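Local coordinates for polyketide biosynthesis 3-hydroxy-3-methylglutaryl-ACP synthase PksG (Bacillus subtilis, PDB 4YXT), which catalyses the aldol condensation of carrier-protein-bound acetyl with a beta-ketothioester polyketide intermediate during biosynthesis of the antibiotic bacillaene, at residues Glu345-Arg348 with Thr349-Ile352. The protein carries 1 engineered substitution. Numbering follows the deposited sequence.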
ATOM      1  N   GLU A 345      16.859 -26.081  -5.845  1.00 25.40           N
ATOM      2  CA  GLU A 345      16.143 -27.151  -6.619  1.00 31.14           C
ATOM      3  C   GLU A 345      14.661 -26.816  -6.863  1.00 29.69           C
ATOM      4  O   GLU A 345      14.122 -27.011  -7.957  1.00 30.94           O
ATOM      5  CB  GLU A 345      16.205 -28.528  -5.935  1.00 38.06           C
ATOM      6  CG  GLU A 345      17.548 -28.911  -5.329  1.00 42.85           C
ATOM      7  CD  GLU A 345      17.619 -30.386  -4.962  1.00 53.70           C
ATOM      8  OE1 GLU A 345      17.425 -31.229  -5.876  1.00 57.20           O
ATOM      9  OE2 GLU A 345      17.857 -30.701  -3.761  1.00 59.02           O
ATOM     10  N   ARG A 346      13.998 -26.250  -5.860  1.00 29.53           N
ATOM     11  CA  ARG A 346      12.586 -25.952  -6.031  1.00 26.96           C
ATOM     12  C   ARG A 346      12.430 -24.850  -7.076  1.00 26.42           C
ATOM     13  O   ARG A 346      11.583 -24.915  -7.926  1.00 27.27           O
ATOM     14  CB  ARG A 346      11.946 -25.580  -4.690  1.00 27.36           C
ATOM     15  CG  ARG A 346      10.517 -25.074  -4.836  1.00 28.82           C
ATOM     16  CD  ARG A 346       9.709 -25.339  -3.598  1.00 28.54           C
ATOM     17  NE  ARG A 346       8.300 -24.964  -3.695  1.00 30.73           N
ATOM     18  CZ  ARG A 346       7.471 -24.844  -2.651  1.00 31.16           C
ATOM     19  NH1 ARG A 346       7.934 -25.080  -1.423  1.00 30.76           N
ATOM     20  NH2 ARG A 346       6.181 -24.507  -2.830  1.00 29.74           N
ATOM     21  N   GLN A 347      13.274 -23.837  -7.042  1.00 27.95           N
ATOM     22  CA  GLN A 347      13.134 -22.776  -8.060  1.00 27.55           C
ATOM     23  C   GLN A 347      13.326 -23.282  -9.457  1.00 28.51           C
ATOM     24  O   GLN A 347      12.693 -22.766 -10.393  1.00 23.03           O
ATOM     25  CB  GLN A 347      14.128 -21.656  -7.808  1.00 27.71           C
ATOM     26  CG  GLN A 347      13.736 -20.806  -6.604  1.00 29.21           C
ATOM     27  CD  GLN A 347      12.396 -20.152  -6.779  1.00 25.82           C
ATOM     28  OE1 GLN A 347      11.459 -20.434  -6.064  1.00 28.15           O
ATOM     29  NE2 GLN A 347      12.302 -19.285  -7.764  1.00 29.02           N
ATOM     30  N   ARG A 348      14.219 -24.276  -9.617  1.00 33.45           N
ATOM     31  CA  ARG A 348      14.454 -24.894 -10.961  1.00 33.80           C
ATOM     32  C   ARG A 348      13.171 -25.403 -11.580  1.00 29.19           C
ATOM     33  O   ARG A 348      12.977 -25.272 -12.762  1.00 34.37           O
ATOM     34  CB  ARG A 348      15.508 -26.020 -10.951  1.00 36.87           C
ATOM     35  CG  ARG A 348      15.995 -26.345 -12.376  1.00 43.13           C
ATOM     36  CD  ARG A 348      16.322 -27.812 -12.640  1.00 48.70           C
ATOM     37  NE  ARG A 348      15.299 -28.716 -12.101  1.00 55.75           N
ATOM     38  CZ  ARG A 348      14.155 -29.052 -12.700  1.00 56.41           C
ATOM     39  NH1 ARG A 348      13.823 -28.581 -13.903  1.00 58.51           N
ATOM     40  NH2 ARG A 348      13.322 -29.870 -12.076  1.00 56.00           N
ATOM     41  N   THR A 349      12.253 -25.894 -10.763  1.00 31.48           N
ATOM     42  CA  THR A 349      10.972 -26.434 -11.246  1.00 31.90           C
ATOM     43  C   THR A 349      10.131 -25.434 -12.034  1.00 32.19           C
ATOM     44  O   THR A 349       9.422 -25.800 -12.981  1.00 30.34           O
ATOM     45  CB  THR A 349      10.127 -26.929 -10.057  1.00 35.27           C
ATOM     46  OG1 THR A 349      10.959 -27.690  -9.177  1.00 38.48           O
ATOM     47  CG2 THR A 349       9.048 -27.837 -10.536  1.00 36.63           C
ATOM     48  N   PHE A 350      10.186 -24.163 -11.658  1.00 30.08           N
ATOM     49  CA  PHE A 350       9.424 -23.160 -12.398  1.00 27.40           C
ATOM     50  C   PHE A 350      10.008 -22.873 -13.763  1.00 27.64           C
ATOM     51  O   PHE A 350       9.337 -22.303 -14.603  1.00 28.57           O
ATOM     52  CB  PHE A 350       9.316 -21.848 -11.577  1.00 29.36           C
ATOM     53  CG  PHE A 350       8.662 -22.039 -10.228  1.00 29.66           C
ATOM     54  CD1 PHE A 350       7.345 -22.481 -10.139  1.00 30.45           C
ATOM     55  CD2 PHE A 350       9.368 -21.823  -9.051  1.00 31.27           C
ATOM     56  CE1 PHE A 350       6.734 -22.679  -8.911  1.00 31.23           C
ATOM     57  CE2 PHE A 350       8.763 -22.025  -7.819  1.00 30.19           C
ATOM     58  CZ  PHE A 350       7.441 -22.456  -7.751  1.00 30.31           C
ATOM     59  N   GLY A 351      11.273 -23.216 -14.030  1.00 30.12           N
ATOM     60  CA  GLY A 351      11.741 -23.007 -15.396  1.00 26.37           C
ATOM     61  C   GLY A 351      11.664 -21.563 -15.844  1.00 24.94           C
ATOM     62  O   GLY A 351      11.309 -21.252 -16.984  1.00 24.02           O
ATOM     63  N   ILE A 352      12.090 -20.648 -14.983  1.00 27.36           N
ATOM     64  CA  ILE A 352      12.019 -19.206 -15.368  1.00 28.16           C
ATOM     65  C   ILE A 352      12.731 -18.913 -16.690  1.00 25.12           C
ATOM     66  O   ILE A 352      12.154 -18.269 -17.575  1.00 25.42           O
ATOM     67  CB  ILE A 352      12.529 -18.269 -14.233  1.00 26.66           C
ATOM     68  CG1 ILE A 352      11.507 -18.217 -13.095  1.00 27.26           C
ATOM     69  CG2 ILE A 352      12.751 -16.873 -14.746  1.00 23.92           C
ATOM     70  CD1 ILE A 352      12.153 -17.982 -11.734  1.00 28.99           C
TER
HETATM   71  O   HOH W   1      13.369 -21.385 -12.670  1.00 24.29           O
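Thr349 turns back on Arg346 at the C-terminal end of helix 341-349 and grips its carbonyl oxygen twice. Its hydroxyl OG1 donates to Arg346 O at 3.1 Å, and its own backbone N bonds the same oxygen, both from one face of the carbonyl plane. Threonine suits this place because OG1, set beside the backbone N (chi1 -45°), points back along the helix. Phe350 continues the three-residue spacing, its N reaching Gln347 O at 3.1 Å, the bonding pattern of a 3-10 turn. A flat aromatic fits here: its edge meets Gln347 OE1 in plane, 3.6 Å from Phe350 CE2, with ring and amide planes 52° apart, while the ring also packs on Asn10, Pro61 and Ile62. Gly351 N closes the turn on Arg348 O at 3.0 Å. Gly351, the first residue to leave helical angles, has a positive phi of 60°, easy without a side chain, and is also the N-cap of helix 352-357. A water links the two helices, donating to Gln347 O and accepting from Ile352 N, each at 2.7 Å. Branched and aliphatic, Ile352 suits its buried place against Asn10 and Val11. Gln347 can be buried because its amide is hydrogen-bonded: NE2 donates to Met9 O, tying the helix end to strand 5-12; Phe350 further touches helix 51-64, while Gln347 and Ile352 meet helix 301-312.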